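PDB 6Y2K: beta-galactosidase from Marinomonas sp. ef1, which hydrolyses terminal beta-D-galactose residues from beta-galactosides, probably including lactose, as a cold-active, hexameric member of glycoside hydrolase family 42. Local coordinates for residues M1-V5 with L403-P407; Y7-H11 with V34-S38; A330-R335 with A378-A382. Residues are numbered along the deposited sequence.

Contact 1 (M1-V5 with L403-P407); sequences MKLGV and LMSLP
This is a mostly apolar contact made by side-chain tips, where the start of the chain meets helix 400-404, beside the N-terminal end of strand 2-6. Lys2 to Val5 are extended (phi -109 to -148°, psi 147 to 173°), and Met1 lies just ahead of them. Leu403 and Met404 are helical (-56/-50° and -60/-33°); the chain then turns, with Leu406 N bonded to Leu403 O at 3.2 Å, and Leu406 is extended at -50/140°. The nearest CA atoms, of Met1 and Met404, are 5.5 Å apart. Strand 2-6 is the first of an eight-stranded TIM barrel: Lys2 bonds through its backbone to Val349 of strand 348-352, which closes the ring, and to Glu347 just before it, while Leu3 pairs with Gln30 and Tyr31 of strand 29-34. Met1, long and unbranched in an m,t,t rotamer, brings CE within 3.4 Å of Leu403 CD2 and 4.4 Å of Leu406 CD1; Trp339, Phe342 and Leu392 also touch it. Met404, with chi1 and chi2 both t and chi3 at -74°, turns its flexible thioether so that the methyl CE faces two amines, 3.7 Å from Met1 N and 3.3 Å from Lys2 NZ, the latter carried there by a long side chain that is t at chi2 and chi3. The carbonyls of Met404 and Leu406 both accept bonds from Arg615.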
loop_
_atom_site.group_PDB
_atom_site.type_symbol
_atom_site.label_atom_id
_atom_site.label_comp_id
_atom_site.label_asym_id
_atom_site.label_seq_id
_atom_site.Cartn_x
_atom_site.Cartn_y
_atom_site.Cartn_z
ATOM N N MET A 1 37.170 -34.877 2.811
ATOM C CA MET A 1 35.699 -35.014 2.591
ATOM C C MET A 1 35.143 -36.248 3.292
ATOM O O MET A 1 34.754 -37.231 2.649
ATOM C CB MET A 1 35.383 -35.051 1.096
ATOM C CG MET A 1 35.810 -33.786 0.375
ATOM S SD MET A 1 35.213 -33.737 -1.314
ATOM C CE MET A 1 36.135 -32.330 -1.933
ATOM N N LYS A 2 35.108 -36.177 4.622
ATOM C CA LYS A 2 34.659 -37.285 5.470
ATOM C C LYS A 2 33.451 -36.885 6.308
ATOM O O LYS A 2 33.230 -35.706 6.549
ATOM C CB LYS A 2 35.797 -37.726 6.374
ATOM C CG LYS A 2 36.993 -38.248 5.597
ATOM C CD LYS A 2 37.966 -38.970 6.503
ATOM C CE LYS A 2 39.050 -39.670 5.699
ATOM N NZ LYS A 2 40.015 -38.704 5.107
ATOM N N LEU A 3 32.677 -37.880 6.738
ATOM C CA LEU A 3 31.473 -37.655 7.533
ATOM C C LEU A 3 31.653 -38.091 8.984
ATOM O O LEU A 3 32.415 -39.019 9.284
ATOM C CB LEU A 3 30.290 -38.393 6.920
ATOM C CG LEU A 3 29.893 -37.985 5.495
ATOM C CD1 LEU A 3 28.676 -38.786 5.091
ATOM C CD2 LEU A 3 29.615 -36.492 5.362
ATOM N N GLY A 4 30.929 -37.413 9.874
ATOM C CA GLY A 4 30.979 -37.674 11.303
ATOM C C GLY A 4 29.615 -37.559 11.958
ATOM O O GLY A 4 28.642 -37.144 11.325
ATOM N N VAL A 5 29.544 -37.914 13.236
ATOM C CA VAL A 5 28.338 -37.674 14.020
ATOM C C VAL A 5 28.657 -37.404 15.491
ATOM O O VAL A 5 29.628 -37.934 16.028
ATOM C CB VAL A 5 27.329 -38.837 13.853
ATOM C CG1 VAL A 5 27.786 -40.091 14.584
ATOM C CG2 VAL A 5 25.936 -38.417 14.301
ATOM N N LEU A 403 41.914 -36.323 -2.083
ATOM C CA LEU A 403 40.675 -35.533 -2.204
ATOM C C LEU A 403 40.626 -34.428 -1.146
ATOM O O LEU A 403 40.395 -33.259 -1.461
ATOM C CB LEU A 403 39.434 -36.427 -2.062
ATOM C CG LEU A 403 38.232 -36.207 -2.982
ATOM C CD1 LEU A 403 36.998 -36.825 -2.346
ATOM C CD2 LEU A 403 37.988 -34.751 -3.331
ATOM N N MET A 404 40.859 -34.815 0.103
ATOM C CA MET A 404 40.903 -33.881 1.235
ATOM C C MET A 404 41.995 -32.820 1.075
ATOM O O MET A 404 41.824 -31.689 1.527
ATOM C CB MET A 404 41.101 -34.661 2.542
ATOM C CG MET A 404 41.270 -33.821 3.797
ATOM S SD MET A 404 41.469 -34.852 5.257
ATOM C CE MET A 404 39.788 -35.409 5.441
ATOM N N SER A 405 43.109 -33.195 0.444
ATOM C CA SER A 405 44.240 -32.304 0.229
ATOM C C SER A 405 44.095 -31.326 -0.945
ATOM O O SER A 405 44.995 -30.510 -1.153
ATOM C CB SER A 405 45.518 -33.128 0.028
ATOM O OG SER A 405 45.749 -33.958 1.153
ATOM N N LEU A 406 43.002 -31.393 -1.711
ATOM C CA LEU A 406 42.749 -30.395 -2.763
ATOM C C LEU A 406 42.902 -28.979 -2.203
ATOM O O LEU A 406 42.477 -28.721 -1.070
ATOM C CB LEU A 406 41.339 -30.529 -3.349
ATOM C CG LEU A 406 41.062 -31.641 -4.359
ATOM C CD1 LEU A 406 39.564 -31.713 -4.626
ATOM C CD2 LEU A 406 41.846 -31.417 -5.643
ATOM N N PRO A 407 43.506 -28.062 -2.982
ATOM C CA PRO A 407 43.651 -26.696 -2.482
ATOM C C PRO A 407 42.295 -26.034 -2.212
ATOM O O PRO A 407 41.300 -26.374 -2.855
ATOM C CB PRO A 407 44.431 -25.971 -3.590
ATOM C CG PRO A 407 44.373 -26.852 -4.784
ATOM C CD PRO A 407 44.118 -28.245 -4.312
#

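Contact 2 (Y7-H11 with V34-S38); sequences YYPEH and VGEFS
Two loops that follow strands 2-6 and 29-34 of the TIM barrel meet here, at the C-terminal end of the barrel, where active sites of this fold lie. Tyr8 O accepts a bond from His11 N at 2.9 Å, closing the 3-10 turn 9-11. Val34 is still extended (phi/psi -141/158°). Its CA is 5.5 Å from Tyr7 CA, and its beta-branched side chain places CG1 4.0 Å from Tyr7 CD2 and 3.9 Å from Pro9 CD; Tyr7 OH is hydrogen-bonded to Asp20. Gly35 comes next at 103/-16°, where a CB would strike the preceding carbonyl. Its N donates (2.9 Å) to water 1, which donates to Tyr7 O (2.9 Å) and Glu10 OE1 (2.8 Å). Gly35 opens a type I turn, with Ser38 N to Gly35 O at 3.2 Å. Glu36 (chi1 83°, chi2 -72°) takes a very short 2.5 Å hydrogen bond from Tyr8 OH on OE2, which also forms a salt bridge with Arg33. Phe37 brings an apolar ring to this buried place, its edge meeting Tyr8 (Phe37 CD2 to Tyr8 CE2 3.8 Å), and it meets Trp183 of a neighbouring subunit; its N donates to water 2 (2.8 Å), which donates to Glu10 OE2 (2.7 Å). Ser38, at the N-cap position of helix 39-42, sets its CB 3.9 Å from Glu10 OE2; its hydroxyl serves the turn instead, for with chi1 at 66° Ser38 OG donates to Gly35 O at 2.7 Å.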
loop_
_atom_site.group_PDB
_atom_site.type_symbol
_atom_site.label_atom_id
_atom_site.label_comp_id
_atom_site.label_asym_id
_atom_site.label_seq_id
_atom_site.Cartn_x
_atom_site.Cartn_y
_atom_site.Cartn_z
ATOM N N TYR A 7 27.486 -38.027 19.249
ATOM C CA TYR A 7 26.856 -39.221 19.831
ATOM C C TYR A 7 26.890 -39.187 21.363
ATOM O O TYR A 7 27.847 -38.683 21.958
ATOM C CB TYR A 7 27.610 -40.451 19.313
ATOM C CG TYR A 7 27.110 -41.810 19.763
ATOM C CD1 TYR A 7 25.757 -42.133 19.744
ATOM C CD2 TYR A 7 28.012 -42.802 20.157
ATOM C CE1 TYR A 7 25.317 -43.400 20.134
ATOM C CE2 TYR A 7 27.583 -44.064 20.543
ATOM C CZ TYR A 7 26.243 -44.364 20.531
ATOM O OH TYR A 7 25.830 -45.620 20.917
ATOM N N TYR A 8 25.831 -39.715 21.988
ATOM C CA TYR A 8 25.680 -39.743 23.455
ATOM C C TYR A 8 25.361 -41.163 23.932
ATOM O O TYR A 8 24.223 -41.472 24.257
ATOM C CB TYR A 8 24.638 -38.700 23.891
ATOM C CG TYR A 8 25.122 -37.335 23.444
ATOM C CD1 TYR A 8 24.824 -36.859 22.163
ATOM C CD2 TYR A 8 25.980 -36.592 24.239
ATOM C CE1 TYR A 8 25.318 -35.651 21.713
ATOM C CE2 TYR A 8 26.478 -35.374 23.802
ATOM C CZ TYR A 8 26.139 -34.914 22.534
ATOM O OH TYR A 8 26.628 -33.732 22.086
ATOM N N PRO A 9 26.380 -42.044 23.971
ATOM C CA PRO A 9 26.140 -43.416 24.450
ATOM C C PRO A 9 25.552 -43.454 25.870
ATOM O O PRO A 9 24.716 -44.314 26.163
ATOM C CB PRO A 9 27.525 -44.059 24.404
ATOM C CG PRO A 9 28.480 -42.929 24.433
ATOM C CD PRO A 9 27.806 -41.792 23.729
ATOM N N GLU A 10 25.944 -42.493 26.708
ATOM C CA GLU A 10 25.375 -42.352 28.051
ATOM C C GLU A 10 23.863 -42.029 28.105
ATOM O O GLU A 10 23.249 -42.126 29.181
ATOM C CB GLU A 10 26.193 -41.342 28.894
ATOM C CG GLU A 10 25.946 -39.856 28.627
ATOM C CD GLU A 10 26.783 -39.245 27.515
ATOM O OE1 GLU A 10 27.249 -39.962 26.582
ATOM O OE2 GLU A 10 26.957 -38.006 27.576
ATOM N N HIS A 11 23.262 -41.633 26.981
ATOM C CA HIS A 11 21.806 -41.435 26.909
ATOM C C HIS A 11 21.004 -42.677 26.532
ATOM O O HIS A 11 19.768 -42.633 26.577
ATOM C CB HIS A 11 21.473 -40.314 25.928
ATOM C CG HIS A 11 22.017 -38.979 26.330
ATOM N ND1 HIS A 11 21.901 -37.863 25.536
ATOM C CD2 HIS A 11 22.689 -38.585 27.437
ATOM C CE1 HIS A 11 22.490 -36.840 26.129
ATOM N NE2 HIS A 11 22.970 -37.250 27.289
ATOM N N VAL A 34 32.180 -38.035 21.346
ATOM C CA VAL A 34 31.533 -38.391 22.617
ATOM C C VAL A 34 32.163 -37.660 23.810
ATOM O O VAL A 34 33.308 -37.205 23.734
ATOM C CB VAL A 34 31.585 -39.919 22.903
ATOM C CG1 VAL A 34 30.979 -40.713 21.750
ATOM C CG2 VAL A 34 33.002 -40.389 23.197
ATOM N N GLY A 35 31.396 -37.549 24.898
ATOM C CA GLY A 35 31.946 -37.264 26.234
ATOM C C GLY A 35 31.839 -35.867 26.838
ATOM O O GLY A 35 32.006 -35.721 28.055
ATOM N N GLU A 36 31.545 -34.850 26.027
ATOM C CA GLU A 36 31.635 -33.446 26.493
ATOM C C GLU A 36 30.596 -33.009 27.545
ATOM O O GLU A 36 30.792 -31.983 28.199
ATOM C CB GLU A 36 31.681 -32.453 25.306
ATOM C CG GLU A 36 30.347 -32.035 24.667
ATOM C CD GLU A 36 29.655 -33.111 23.834
ATOM O OE1 GLU A 36 30.128 -34.277 23.761
ATOM O OE2 GLU A 36 28.604 -32.780 23.241
ATOM N N PHE A 37 29.499 -33.751 27.705
ATOM C CA PHE A 37 28.514 -33.450 28.755
ATOM C C PHE A 37 28.402 -34.538 29.833
ATOM O O PHE A 37 27.393 -34.593 30.549
ATOM C CB PHE A 37 27.128 -33.198 28.135
ATOM C CG PHE A 37 27.082 -32.043 27.160
ATOM C CD1 PHE A 37 27.517 -30.778 27.529
ATOM C CD2 PHE A 37 26.539 -32.211 25.892
ATOM C CE1 PHE A 37 27.458 -29.710 26.639
ATOM C CE2 PHE A 37 26.455 -31.146 25.010
ATOM C CZ PHE A 37 26.916 -29.895 25.380
ATOM N N SER A 38 29.444 -35.360 29.993
ATOM C CA SER A 38 29.347 -36.601 30.792
ATOM C C SER A 38 29.890 -36.532 32.236
ATOM O O SER A 38 29.945 -37.559 32.907
ATOM C CB SER A 38 30.008 -37.773 30.025
ATOM O OG SER A 38 31.412 -37.598 29.879
HETATM O O HOH W 1 28.684 -38.505 24.690
HETATM O O HOH W 2 28.670 -36.200 26.557
#

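Contact 3 (A330-R335 with A378-A382); sequences ADGAVR and AAKEA
Glu381 dominates this contact between the last two helices of the TIM barrel's outer layer: its carboxylate, carried by helix 377-395, accepts hydrogen bonds from backbone amides at the N-terminus of helix 333-343. Those amides have no earlier helical carbonyl to pair with, and the negative charge suits the positive end of the helix dipole. Glu381 is long enough for the reach, in an m,t rotamer with chi3 at 26°. OE2 accepts a bond from Gly332 N at 2.9 Å (152°) and OE1 one from Arg335 N at 2.9 Å (165°); Val334 N, also 2.9 Å from Glu381 OE1, adds a weak bond. Gly332, at the N-cap position, is the third residue of a type II turn, with Asp331 at -59/129°, Gly332 at 91/-9° and Ala333 N bonded to Ala330 O at 3.0 Å; a CB at Gly332 would collide with the preceding carbonyl. Val334, second in buried area, points toward the other helix and sets CG1 4.2 Å from the small CB of Ala378, their CA atoms 6.2 Å apart. Arg335 has its CA 5.4 Å from Glu381 CA, while its guanidinium leads away to salt bridges with Glu388, further along helix 377-395, and Asp649. Water 3 lies 2.7 Å from Glu381 OE2 and 3.0 Å from Ala330 O.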
loop_
_atom_site.group_PDB
_atom_site.type_symbol
_atom_site.label_atom_id
_atom_site.label_comp_id
_atom_site.label_asym_id
_atom_site.label_seq_id
_atom_site.Cartn_x
_atom_site.Cartn_y
_atom_site.Cartn_z
ATOM N N ALA A 330 14.468 -28.005 3.752
ATOM C CA ALA A 330 14.012 -28.482 2.437
ATOM C C ALA A 330 14.605 -29.864 2.190
ATOM O O ALA A 330 15.697 -30.164 2.681
ATOM C CB ALA A 330 14.455 -27.545 1.324
ATOM N N ASP A 331 13.890 -30.696 1.445
ATOM C CA ASP A 331 14.440 -31.979 1.027
ATOM C C ASP A 331 15.710 -31.699 0.215
ATOM O O ASP A 331 15.709 -30.848 -0.674
ATOM C CB ASP A 331 13.409 -32.797 0.233
ATOM C CG ASP A 331 12.297 -33.401 1.128
ATOM O OD1 ASP A 331 12.467 -33.547 2.375
ATOM O OD2 ASP A 331 11.240 -33.772 0.565
ATOM N N GLY A 332 16.799 -32.374 0.583
ATOM C CA GLY A 332 18.129 -32.145 -0.001
ATOM C C GLY A 332 19.017 -31.112 0.702
ATOM O O GLY A 332 20.212 -31.001 0.380
ATOM N N ALA A 333 18.465 -30.370 1.667
ATOM C CA ALA A 333 19.232 -29.314 2.346
ATOM C C ALA A 333 20.430 -29.831 3.150
ATOM O O ALA A 333 21.454 -29.167 3.197
ATOM C CB ALA A 333 18.335 -28.447 3.224
ATOM N N VAL A 334 20.314 -31.008 3.768
ATOM C CA VAL A 334 21.436 -31.546 4.551
ATOM C C VAL A 334 22.599 -31.908 3.603
ATOM O O VAL A 334 23.762 -31.635 3.905
ATOM C CB VAL A 334 21.023 -32.746 5.435
ATOM C CG1 VAL A 334 22.242 -33.334 6.150
ATOM C CG2 VAL A 334 19.940 -32.321 6.440
ATOM N N ARG A 335 22.271 -32.520 2.463
ATOM C CA ARG A 335 23.256 -32.755 1.394
ATOM C C ARG A 335 23.884 -31.442 0.926
ATOM O O ARG A 335 25.102 -31.355 0.773
ATOM C CB ARG A 335 22.604 -33.482 0.217
ATOM C CG ARG A 335 23.395 -33.457 -1.083
ATOM C CD ARG A 335 22.820 -34.461 -2.067
ATOM N NE ARG A 335 23.545 -34.437 -3.334
ATOM C CZ ARG A 335 23.267 -33.644 -4.369
ATOM N NH1 ARG A 335 22.283 -32.747 -4.324
ATOM N NH2 ARG A 335 24.008 -33.736 -5.467
ATOM N N ALA A 378 17.969 -36.953 7.442
ATOM C CA ALA A 378 19.421 -36.765 7.297
ATOM C C ALA A 378 20.211 -38.054 7.055
ATOM O O ALA A 378 21.290 -38.005 6.459
ATOM C CB ALA A 378 20.002 -36.031 8.494
ATOM N N ALA A 379 19.688 -39.192 7.510
ATOM C CA ALA A 379 20.392 -40.463 7.338
ATOM C C ALA A 379 20.541 -40.817 5.857
ATOM O O ALA A 379 21.623 -41.203 5.409
ATOM C CB ALA A 379 19.690 -41.576 8.099
ATOM N N LYS A 380 19.469 -40.625 5.091
ATOM C CA LYS A 380 19.480 -40.899 3.654
ATOM C C LYS A 380 20.338 -39.884 2.887
ATOM O O LYS A 380 21.072 -40.266 1.972
ATOM C CB LYS A 380 18.059 -40.906 3.090
ATOM C CG LYS A 380 17.173 -42.038 3.622
ATOM C CD LYS A 380 16.423 -41.659 4.906
ATOM C CE LYS A 380 15.276 -42.629 5.192
ATOM N NZ LYS A 380 15.731 -44.006 5.527
ATOM N N GLU A 381 20.260 -38.605 3.272
ATOM C CA GLU A 381 21.055 -37.552 2.614
ATOM C C GLU A 381 22.557 -37.718 2.868
ATOM O O GLU A 381 23.365 -37.536 1.951
ATOM C CB GLU A 381 20.569 -36.146 3.018
ATOM C CG GLU A 381 19.123 -35.877 2.597
ATOM C CD GLU A 381 18.677 -34.415 2.664
ATOM O OE1 GLU A 381 19.518 -33.504 2.562
ATOM O OE2 GLU A 381 17.452 -34.176 2.797
ATOM N N ALA A 382 22.920 -38.062 4.108
ATOM C CA ALA A 382 24.309 -38.363 4.470
ATOM C C ALA A 382 24.858 -39.550 3.671
ATOM O O ALA A 382 25.975 -39.490 3.150
ATOM C CB ALA A 382 24.429 -38.639 5.964
HETATM O O HOH W 3 16.749 -32.230 4.570
#

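How the contacts relate
The three contacts lie at different places around one TIM barrel. Contact 1 and contact 2 sit at opposite ends of strand 2-6, their segments adjoining in sequence, with centres about 25 Å apart. Contact 2 is at the C-terminal end of the barrel, where TIM-barrel active sites lie; a glycerol about 5 Å from the Glu10 side chain, probably from the crystallisation liquor, may mark a pocket, and a neighbouring subunit of the hexamer reaches this contact. Contact 3 joins two helices outside the barrel, its centre about 18 Å from that of contact 1, and the two touch where Leu3 CD1 packs 3.4 Å from Ala382 O. Contacts 2 and 3 do not touch; their centres are about 24 Å apart, their nearest atoms about 13 Å.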